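Side-chain contacts in gastrodianin-4 (Gastrodia elata, PDB 1XD6), which probably binds mannose as a monomeric bulb-type lectin of an orchid and probably acts against fungi: residues N61-I64 with R69-W72; K8-G11 with S15-E18; C29-Y34 with C52-Q57. All coordinates share one frame; numbering follows the deposited sequence.

Overall arrangement
The three contacts sample a β-prism of three four-stranded antiparallel sheets. The centre of contact 3 lies about 5 Å from the centre of the chain, and the contact is wholly buried: a disulfide and a leucine pair tie strand 31-35 of one sheet to strand 52-56 of another. Contact 2 bridges the same two sheets farther out, through their edge strands 9-10 and 15-18, with apolar touches and no hydrogen bond. Contact 1 differs in staying within one sheet, where hairpin strands 62-66 and 69-73 are joined by backbone bonds and a tryptophan that is partly exposed. Strand 52-56 links all three: it lies between 9-10 and 62-66.

Contact 1 (N61-I64 with R69-W72); sequences NLVI and RAMW
Ile64 meets two consecutive residues of 69-72 at once. Its CG2 rests on Met71 CB at 3.9 Å, while CD1 touches Trp72 CB at 3.8 Å. With CG1 beside the backbone N (chi1 -60°), the two branches part, one to each partner. The indole runs back along 62-64: Trp72 CZ3 is 3.7 Å from the carbonyl O of Leu62, an oblique approach to the ring, and also nears Leu62 CD2, the leucine and ring lying at a slant to one another. On the other side of the strand Val63 CG1 meets Ala70 CB at 3.8 Å.

Beneath these side chains, Ile64 N gives a hydrogen bond to Trp72 O (3.0 Å), and Met71 N gives a nearly straight one to Ile64 O (2.7 Å). Two residues thus face one, and with helix-like backbone angles at Met71 this is the geometry of a classic β bulge in the hairpin 62-66/69-73. The two short segments run at 109° to each other.

Farther out, Leu62 packs on Leu54 and Met56 and Ile64 on Cys52, all from neighbouring strand 52-56. Ser74 OG is hydrogen-bonded to both Leu62 N and Asn61 OD1, and that amide oxygen also takes the N-H of Thr76, holding the start of the strand to the chain just beyond 69-73.

Contact 2 (K8-G11 with S15-E18); sequences KSLG and SLAE
Leu10 and Ser15 meet where the chain leaves one sheet of the β-prism and enters the next: strand 9-10 is an outermost strand of the first, strand 15-18 an outermost strand of the second. Leu10 CA and Ser15 CA are 6.6 Å apart, and no hydrogen bond joins the two segments. The gap is spanned mainly by the Leu10 side chain. Leu10 points its CB toward 15-18, and its CD1 comes against the main chain of Ser15, 3.8 Å from Ser15 CA. The same methyl is equally near Ser15 N, and Leu10 CD2 approaches Ser15 N at 4.0 Å, so the forked end of the leucine sits over the start of the strand.

The reach of CD1 follows from an extended outer torsion (chi2 -178°), which sets this methyl anti to CA and carries it as far from its own backbone as the side chain allows. Leu16 adds a looser touch, its CG lying 4.3 Å from Leu10 CD1. Ser15, by contrast, turns its CB away from Leu10 and packs on Leu22 and Ile24 of the adjoining strand 21-25.

The contact joins two of the three four-stranded sheets that surround the apolar interior of the β-prism of bulb-type lectins. Each leucine is also held by its own sheet. Leu10 is hydrogen-bonded through its backbone to Leu54 of strand 52-56, whereas Leu16 pairs through its backbone with Phe23. The Leu16 side chain, buried, also rests on Leu85 of strand 84-87 in the third sheet, and Glu18 farther along touches Leu87 of that same strand.

Contact 3 (C29-Y34 with C52-Q57); sequences CNLVLY and CILKMQ
Segments 29-34 and 52-57 start close together and splay apart: Cys29 CA is 5.3 Å from Cys52 CA, and Leu31 CA is 8.2 Å from Leu54 CA. No backbone hydrogen bond links them, and their strands belong to different sheets. At the near end a disulfide crosslinks the segments, Cys29 SG to Cys52 SG at 2.0 Å, with a left-handed twist about the sulfur-sulfur bond (chi3 -97°). The cysteines use different torsions: SG is roughly anti to the backbone N in Cys29 (chi1 -155°) but beside it in Cys52 (chi1 -55°). Ile64 also packs on Cys29.

Two residues on, Leu31 and Leu54 face each other with matching side-chain torsions and cross at about a right angle. Both methyls of each take part: Leu31 CD2 lies 3.9 Å from Leu54 CD1, and Leu31 CD1 4.0 Å from Leu54 CD2. Phe23 touches Leu31 and Met25 touches Leu54, among the apolar groups around this buried pair. The Cys29 carbonyl O is hydrogen-bonded to Thr45 OG1, which probably helps to hold the turn leading into the strand.

Gln26, Asp28, Asn30, Val32 and Tyr34 spell the QxDxNxVxY signature associated with mannose binding in relatives, and the disulfide crosslinking it to the next sheet is characteristic of the β-prism fold of monocot lectins.

Contact 1 (N61-I64 with R69-W72)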
ATOM      1  N   ASN A  61       2.804   9.646   2.342  1.00 24.30           N
ATOM      2  CA  ASN A  61       3.732   8.530   2.559  1.00 23.11           C
ATOM      3  C   ASN A  61       2.930   7.257   2.858  1.00 21.88           C
ATOM      4  O   ASN A  61       2.034   7.265   3.705  1.00 20.88           O
ATOM      5  CB  ASN A  61       4.666   8.843   3.737  1.00 23.99           C
ATOM      6  CG  ASN A  61       6.138   8.587   3.428  1.00 26.59           C
ATOM      7  OD1 ASN A  61       6.510   8.177   2.325  1.00 28.65           O
ATOM      8  ND2 ASN A  61       6.992   8.824   4.429  1.00 30.38           N
ATOM      9  N   LEU A  62       3.239   6.179   2.144  1.00 19.91           N
ATOM     10  CA  LEU A  62       2.719   4.863   2.490  1.00 18.77           C
ATOM     11  C   LEU A  62       3.734   4.208   3.425  1.00 17.95           C
ATOM     12  O   LEU A  62       4.892   4.123   3.079  1.00 17.80           O
ATOM     13  CB  LEU A  62       2.527   4.031   1.221  1.00 18.88           C
ATOM     14  CG  LEU A  62       1.743   2.737   1.348  1.00 19.90           C
ATOM     15  CD1 LEU A  62       0.304   3.032   1.762  1.00 17.11           C
ATOM     16  CD2 LEU A  62       1.829   1.935   0.019  1.00 18.78           C
ATOM     17  N   VAL A  63       3.316   3.781   4.618  1.00 17.59           N
ATOM     18  CA  VAL A  63       4.262   3.286   5.626  1.00 16.69           C
ATOM     19  C   VAL A  63       3.744   2.026   6.304  1.00 16.96           C
ATOM     20  O   VAL A  63       2.588   1.973   6.733  1.00 17.26           O
ATOM     21  CB  VAL A  63       4.575   4.356   6.729  1.00 17.00           C
ATOM     22  CG1 VAL A  63       5.681   3.853   7.693  1.00 16.11           C
ATOM     23  CG2 VAL A  63       4.958   5.713   6.120  1.00 15.73           C
ATOM     24  N   ILE A  64       4.606   1.016   6.398  1.00 16.85           N
ATOM     25  CA  ILE A  64       4.343  -0.171   7.213  1.00 16.76           C
ATOM     26  C   ILE A  64       4.877   0.093   8.629  1.00 16.58           C
ATOM     27  O   ILE A  64       6.044   0.430   8.785  1.00 16.65           O
ATOM     28  CB  ILE A  64       5.032  -1.420   6.606  1.00 17.25           C
ATOM     29  CG1 ILE A  64       4.520  -1.705   5.184  1.00 16.82           C
ATOM     30  CG2 ILE A  64       4.827  -2.669   7.513  1.00 16.29           C
ATOM     31  CD1 ILE A  64       5.372  -2.750   4.389  1.00 18.99           C
ATOM     32  N   ARG A  69       7.201   1.630  15.381  1.00 22.20           N
ATOM     33  CA  ARG A  69       8.343   1.652  14.465  1.00 22.88           C
ATOM     34  C   ARG A  69       7.953   1.481  13.000  1.00 21.75           C
ATOM     35  O   ARG A  69       7.172   0.589  12.659  1.00 21.20           O
ATOM     36  CB  ARG A  69       9.326   0.550  14.827  1.00 23.47           C
ATOM     37  CG  ARG A  69       9.792   0.604  16.270  1.00 27.70           C
ATOM     38  CD  ARG A  69      11.282   0.457  16.397  1.00 34.41           C
ATOM     39  NE  ARG A  69      11.677  -0.850  16.927  1.00 39.21           N
ATOM     40  CZ  ARG A  69      11.742  -1.969  16.217  1.00 42.14           C
ATOM     41  NH1 ARG A  69      11.420  -1.968  14.932  1.00 43.65           N
ATOM     42  NH2 ARG A  69      12.121  -3.104  16.798  1.00 43.77           N
ATOM     43  N   ALA A  70       8.531   2.323  12.145  1.00 20.20           N
ATOM     44  CA  ALA A  70       8.367   2.201  10.695  1.00 20.08           C
ATOM     45  C   ALA A  70       9.253   1.071  10.157  1.00 19.26           C
ATOM     46  O   ALA A  70      10.431   1.028  10.456  1.00 19.94           O
ATOM     47  CB  ALA A  70       8.713   3.519  10.007  1.00 19.08           C
ATOM     48  N   MET A  71       8.667   0.167   9.374  1.00 19.25           N
ATOM     49  CA  MET A  71       9.373  -0.967   8.785  1.00 19.12           C
ATOM     50  C   MET A  71       9.800  -0.662   7.347  1.00 18.96           C
ATOM     51  O   MET A  71      10.820  -1.178   6.857  1.00 19.17           O
ATOM     52  CB  MET A  71       8.476  -2.200   8.794  1.00 19.46           C
ATOM     53  CG  MET A  71       8.120  -2.722  10.190  1.00 22.62           C
ATOM     54  SD  MET A  71       9.581  -3.306  11.105  1.00 27.99           S
ATOM     55  CE  MET A  71       9.861  -1.974  12.230  1.00 25.89           C
ATOM     56  N   TRP A  72       9.021   0.192   6.685  1.00 17.78           N
ATOM     57  CA  TRP A  72       9.163   0.460   5.259  1.00 16.97           C
ATOM     58  C   TRP A  72       8.351   1.698   4.935  1.00 16.44           C
ATOM     59  O   TRP A  72       7.276   1.888   5.488  1.00 16.05           O
ATOM     60  CB  TRP A  72       8.613  -0.721   4.463  1.00 16.23           C
ATOM     61  CG  TRP A  72       8.706  -0.579   2.968  1.00 17.93           C
ATOM     62  CD1 TRP A  72       9.734  -1.001   2.163  1.00 17.53           C
ATOM     63  CD2 TRP A  72       7.729   0.008   2.096  1.00 17.47           C
ATOM     64  NE1 TRP A  72       9.455  -0.704   0.851  1.00 19.47           N
ATOM     65  CE2 TRP A  72       8.230  -0.091   0.776  1.00 18.39           C
ATOM     66  CE3 TRP A  72       6.471   0.608   2.297  1.00 18.03           C
ATOM     67  CZ2 TRP A  72       7.532   0.390  -0.336  1.00 17.63           C
ATOM     68  CZ3 TRP A  72       5.776   1.100   1.184  1.00 20.67           C
ATOM     69  CH2 TRP A  72       6.309   0.976  -0.115  1.00 19.73           C
TER

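Contact 2 (K8-G11 with S15-E18)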
ATOM      1  N   LYS A   8      -6.203   6.409   6.960  1.00 26.64           N
ATOM      2  CA  LYS A   8      -6.713   5.060   7.193  1.00 27.17           C
ATOM      3  C   LYS A   8      -5.572   4.050   7.115  1.00 26.75           C
ATOM      4  O   LYS A   8      -4.497   4.344   6.612  1.00 26.66           O
ATOM      5  CB  LYS A   8      -7.796   4.682   6.166  1.00 27.15           C
ATOM      6  CG  LYS A   8      -9.106   5.472   6.261  1.00 30.30           C
ATOM      7  CD  LYS A   8      -9.969   5.019   7.447  1.00 33.36           C
ATOM      8  CE  LYS A   8     -11.450   5.292   7.205  1.00 36.58           C
ATOM      9  NZ  LYS A   8     -11.697   6.650   6.607  1.00 39.02           N
ATOM     10  N   SER A   9      -5.823   2.851   7.612  1.00 26.75           N
ATOM     11  CA  SER A   9      -4.813   1.822   7.619  1.00 26.60           C
ATOM     12  C   SER A   9      -5.433   0.473   7.295  1.00 25.99           C
ATOM     13  O   SER A   9      -6.647   0.299   7.403  1.00 25.69           O
ATOM     14  CB  SER A   9      -4.073   1.816   8.973  1.00 27.15           C
ATOM     15  OG  SER A   9      -4.985   1.686  10.042  1.00 29.56           O
ATOM     16  N   LEU A  10      -4.598  -0.452   6.839  1.00 24.98           N
ATOM     17  CA  LEU A  10      -4.979  -1.850   6.722  1.00 24.89           C
ATOM     18  C   LEU A  10      -4.274  -2.626   7.829  1.00 24.51           C
ATOM     19  O   LEU A  10      -3.060  -2.539   7.957  1.00 23.11           O
ATOM     20  CB  LEU A  10      -4.553  -2.416   5.357  1.00 24.41           C
ATOM     21  CG  LEU A  10      -5.270  -1.871   4.119  1.00 25.90           C
ATOM     22  CD1 LEU A  10      -4.746  -2.570   2.869  1.00 25.21           C
ATOM     23  CD2 LEU A  10      -6.780  -2.046   4.239  1.00 24.91           C
ATOM     24  N   GLY A  11      -5.038  -3.387   8.607  1.00 24.46           N
ATOM     25  CA  GLY A  11      -4.471  -4.289   9.597  1.00 24.61           C
ATOM     26  C   GLY A  11      -3.869  -5.519   8.950  1.00 25.09           C
ATOM     27  O   GLY A  11      -3.888  -5.643   7.714  1.00 25.36           O
ATOM     28  N   SER A  15      -6.636  -5.892   2.991  1.00 22.56           N
ATOM     29  CA  SER A  15      -6.275  -5.806   1.582  1.00 21.95           C
ATOM     30  C   SER A  15      -7.166  -4.888   0.787  1.00 21.93           C
ATOM     31  O   SER A  15      -8.290  -4.541   1.205  1.00 21.31           O
ATOM     32  CB  SER A  15      -6.273  -7.192   0.918  1.00 22.49           C
ATOM     33  OG  SER A  15      -7.576  -7.733   0.888  1.00 22.34           O
ATOM     34  N   LEU A  16      -6.608  -4.461  -0.341  1.00 20.98           N
ATOM     35  CA  LEU A  16      -7.371  -3.863  -1.421  1.00 20.76           C
ATOM     36  C   LEU A  16      -7.553  -4.954  -2.468  1.00 20.94           C
ATOM     37  O   LEU A  16      -6.648  -5.774  -2.681  1.00 21.12           O
ATOM     38  CB  LEU A  16      -6.604  -2.685  -2.027  1.00 20.25           C
ATOM     39  CG  LEU A  16      -6.203  -1.548  -1.080  1.00 19.87           C
ATOM     40  CD1 LEU A  16      -5.445  -0.446  -1.826  1.00 18.43           C
ATOM     41  CD2 LEU A  16      -7.423  -0.981  -0.386  1.00 20.12           C
ATOM     42  N   ALA A  17      -8.699  -4.959  -3.138  1.00 20.85           N
ATOM     43  CA  ALA A  17      -8.961  -5.970  -4.153  1.00 21.19           C
ATOM     44  C   ALA A  17      -9.537  -5.325  -5.409  1.00 21.95           C
ATOM     45  O   ALA A  17     -10.133  -4.253  -5.355  1.00 22.39           O
ATOM     46  CB  ALA A  17      -9.912  -7.061  -3.608  1.00 21.03           C
ATOM     47  N   GLU A  18      -9.346  -5.985  -6.540  1.00 22.07           N
ATOM     48  CA  GLU A  18      -9.822  -5.481  -7.811  1.00 23.26           C
ATOM     49  C   GLU A  18      -9.762  -6.657  -8.750  1.00 22.43           C
ATOM     50  O   GLU A  18      -8.683  -7.022  -9.232  1.00 22.55           O
ATOM     51  CB  GLU A  18      -8.943  -4.326  -8.321  1.00 23.45           C
ATOM     52  CG  GLU A  18      -9.730  -3.279  -9.115  1.00 27.29           C
ATOM     53  CD  GLU A  18     -10.270  -3.838 -10.422  1.00 30.42           C
ATOM     54  OE1 GLU A  18     -11.488  -4.123 -10.505  1.00 32.37           O
ATOM     55  OE2 GLU A  18      -9.469  -4.025 -11.353  1.00 31.02           O
TER

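Contact 3 (C29-Y34 with C52-Q57)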
ATOM      1  N   CYS A  29       4.234  -9.559   7.654  1.00 20.73           N
ATOM      2  CA  CYS A  29       4.757  -8.191   7.493  1.00 20.03           C
ATOM      3  C   CYS A  29       5.164  -7.803   6.070  1.00 19.32           C
ATOM      4  O   CYS A  29       5.650  -6.697   5.853  1.00 18.46           O
ATOM      5  CB  CYS A  29       5.907  -7.886   8.463  1.00 20.36           C
ATOM      6  SG  CYS A  29       6.081  -6.119   8.796  1.00 20.60           S
ATOM      7  N   ASN A  30       4.963  -8.703   5.112  1.00 18.66           N
ATOM      8  CA  ASN A  30       5.212  -8.382   3.708  1.00 18.76           C
ATOM      9  C   ASN A  30       3.989  -7.698   3.103  1.00 17.81           C
ATOM     10  O   ASN A  30       2.855  -8.111   3.349  1.00 18.33           O
ATOM     11  CB  ASN A  30       5.541  -9.651   2.911  1.00 18.88           C
ATOM     12  CG  ASN A  30       6.515  -9.402   1.756  1.00 20.00           C
ATOM     13  OD1 ASN A  30       6.824 -10.321   0.980  1.00 23.29           O
ATOM     14  ND2 ASN A  30       6.982  -8.177   1.621  1.00 21.08           N
ATOM     15  N   LEU A  31       4.218  -6.656   2.319  1.00 17.08           N
ATOM     16  CA  LEU A  31       3.145  -6.018   1.575  1.00 16.26           C
ATOM     17  C   LEU A  31       3.226  -6.543   0.150  1.00 16.88           C
ATOM     18  O   LEU A  31       4.227  -6.314  -0.539  1.00 17.63           O
ATOM     19  CB  LEU A  31       3.282  -4.487   1.602  1.00 15.99           C
ATOM     20  CG  LEU A  31       2.174  -3.707   0.863  1.00 15.30           C
ATOM     21  CD1 LEU A  31       0.780  -3.995   1.450  1.00 15.68           C
ATOM     22  CD2 LEU A  31       2.487  -2.210   0.882  1.00 15.96           C
ATOM     23  N   VAL A  32       2.207  -7.283  -0.286  1.00 16.69           N
ATOM     24  CA  VAL A  32       2.323  -8.017  -1.565  1.00 17.42           C
ATOM     25  C   VAL A  32       1.191  -7.729  -2.555  1.00 16.64           C
ATOM     26  O   VAL A  32       0.028  -7.656  -2.175  1.00 17.12           O
ATOM     27  CB  VAL A  32       2.492  -9.550  -1.346  1.00 16.86           C
ATOM     28  CG1 VAL A  32       2.830 -10.266  -2.667  1.00 18.61           C
ATOM     29  CG2 VAL A  32       3.640  -9.823  -0.341  1.00 18.87           C
ATOM     30  N   LEU A  33       1.552  -7.556  -3.826  1.00 17.14           N
ATOM     31  CA  LEU A  33       0.556  -7.487  -4.896  1.00 16.90           C
ATOM     32  C   LEU A  33       0.489  -8.848  -5.584  1.00 17.22           C
ATOM     33  O   LEU A  33       1.513  -9.345  -6.081  1.00 16.85           O
ATOM     34  CB  LEU A  33       0.865  -6.379  -5.910  1.00 17.22           C
ATOM     35  CG  LEU A  33      -0.122  -6.276  -7.100  1.00 17.98           C
ATOM     36  CD1 LEU A  33      -1.572  -6.039  -6.666  1.00 19.22           C
ATOM     37  CD2 LEU A  33       0.319  -5.169  -8.047  1.00 19.30           C
ATOM     38  N   TYR A  34      -0.704  -9.449  -5.558  1.00 17.01           N
ATOM     39  CA  TYR A  34      -0.978 -10.728  -6.233  1.00 18.03           C
ATOM     40  C   TYR A  34      -1.790 -10.540  -7.507  1.00 18.30           C
ATOM     41  O   TYR A  34      -2.762  -9.789  -7.517  1.00 18.63           O
ATOM     42  CB  TYR A  34      -1.764 -11.668  -5.314  1.00 17.13           C
ATOM     43  CG  TYR A  34      -0.935 -12.221  -4.203  1.00 17.96           C
ATOM     44  CD1 TYR A  34      -0.084 -13.309  -4.427  1.00 18.79           C
ATOM     45  CD2 TYR A  34      -0.950 -11.633  -2.938  1.00 17.97           C
ATOM     46  CE1 TYR A  34       0.703 -13.826  -3.413  1.00 20.52           C
ATOM     47  CE2 TYR A  34      -0.151 -12.138  -1.906  1.00 19.55           C
ATOM     48  CZ  TYR A  34       0.674 -13.231  -2.157  1.00 20.03           C
ATOM     49  OH  TYR A  34       1.463 -13.750  -1.165  1.00 20.66           O
ATOM     50  N   CYS A  52       2.248  -6.158  11.792  1.00 19.52           N
ATOM     51  CA  CYS A  52       2.411  -4.964  10.990  1.00 19.19           C
ATOM     52  C   CYS A  52       1.074  -4.463  10.485  1.00 19.34           C
ATOM     53  O   CYS A  52       0.149  -5.260  10.262  1.00 19.61           O
ATOM     54  CB  CYS A  52       3.369  -5.210   9.841  1.00 19.52           C
ATOM     55  SG  CYS A  52       4.957  -5.824  10.427  1.00 19.61           S
ATOM     56  N   ILE A  53       0.972  -3.141  10.349  1.00 18.64           N
ATOM     57  CA  ILE A  53      -0.180  -2.494   9.746  1.00 19.49           C
ATOM     58  C   ILE A  53       0.333  -1.560   8.647  1.00 18.92           C
ATOM     59  O   ILE A  53       1.451  -1.037   8.740  1.00 18.35           O
ATOM     60  CB  ILE A  53      -1.021  -1.696  10.804  1.00 19.32           C
ATOM     61  CG1 ILE A  53      -0.197  -0.592  11.452  1.00 20.28           C
ATOM     62  CG2 ILE A  53      -1.579  -2.612  11.872  1.00 21.21           C
ATOM     63  CD1 ILE A  53      -0.478   0.800  10.870  1.00 20.52           C
ATOM     64  N   LEU A  54      -0.489  -1.351   7.629  1.00 18.41           N
ATOM     65  CA  LEU A  54      -0.168  -0.438   6.553  1.00 19.23           C
ATOM     66  C   LEU A  54      -0.888   0.871   6.787  1.00 19.75           C
ATOM     67  O   LEU A  54      -2.090   0.871   6.996  1.00 20.39           O
ATOM     68  CB  LEU A  54      -0.590  -1.034   5.197  1.00 18.78           C
ATOM     69  CG  LEU A  54      -0.331  -0.124   3.988  1.00 18.50           C
ATOM     70  CD1 LEU A  54       1.157  -0.004   3.747  1.00 18.71           C
ATOM     71  CD2 LEU A  54      -1.016  -0.692   2.747  1.00 18.80           C
ATOM     72  N   LYS A  55      -0.163   1.985   6.751  1.00 19.95           N
ATOM     73  CA  LYS A  55      -0.790   3.274   6.959  1.00 20.59           C
ATOM     74  C   LYS A  55      -0.603   4.187   5.759  1.00 20.46           C
ATOM     75  O   LYS A  55       0.531   4.476   5.355  1.00 20.84           O
ATOM     76  CB  LYS A  55      -0.288   3.924   8.262  1.00 20.86           C
ATOM     77  CG  LYS A  55      -0.883   5.298   8.540  1.00 24.04           C
ATOM     78  CD  LYS A  55      -1.843   5.258   9.734  1.00 30.50           C
ATOM     79  CE  LYS A  55      -2.801   6.454   9.685  1.00 32.22           C
ATOM     80  NZ  LYS A  55      -3.941   6.299  10.648  1.00 35.54           N
ATOM     81  N   MET A  56      -1.722   4.633   5.184  1.00 20.67           N
ATOM     82  CA  MET A  56      -1.689   5.642   4.128  1.00 20.99           C
ATOM     83  C   MET A  56      -1.740   6.966   4.874  1.00 21.89           C
ATOM     84  O   MET A  56      -2.801   7.372   5.373  1.00 21.83           O
ATOM     85  CB  MET A  56      -2.879   5.483   3.173  1.00 20.56           C
ATOM     86  CG  MET A  56      -2.963   6.530   2.029  1.00 21.75           C
ATOM     87  SD  MET A  56      -1.614   6.452   0.806  1.00 24.31           S
ATOM     88  CE  MET A  56      -0.698   7.939   1.220  1.00 23.90           C
ATOM     89  N   GLN A  57      -0.589   7.620   4.990  1.00 22.62           N
ATOM     90  CA  GLN A  57      -0.471   8.775   5.890  1.00 24.18           C
ATOM     91  C   GLN A  57      -1.012  10.022   5.228  1.00 25.08           C
ATOM     92  O   GLN A  57      -1.014  10.135   3.998  1.00 24.70           O
ATOM     93  CB  GLN A  57       0.981   8.996   6.336  1.00 23.42           C
ATOM     94  CG  GLN A  57       1.514   7.910   7.253  1.00 23.65           C
ATOM     95  CD  GLN A  57       2.903   8.197   7.821  1.00 23.79           C
ATOM     96  OE1 GLN A  57       3.332   7.526   8.753  1.00 23.55           O
ATOM     97  NE2 GLN A  57       3.601   9.186   7.265  1.00 23.98           N
TER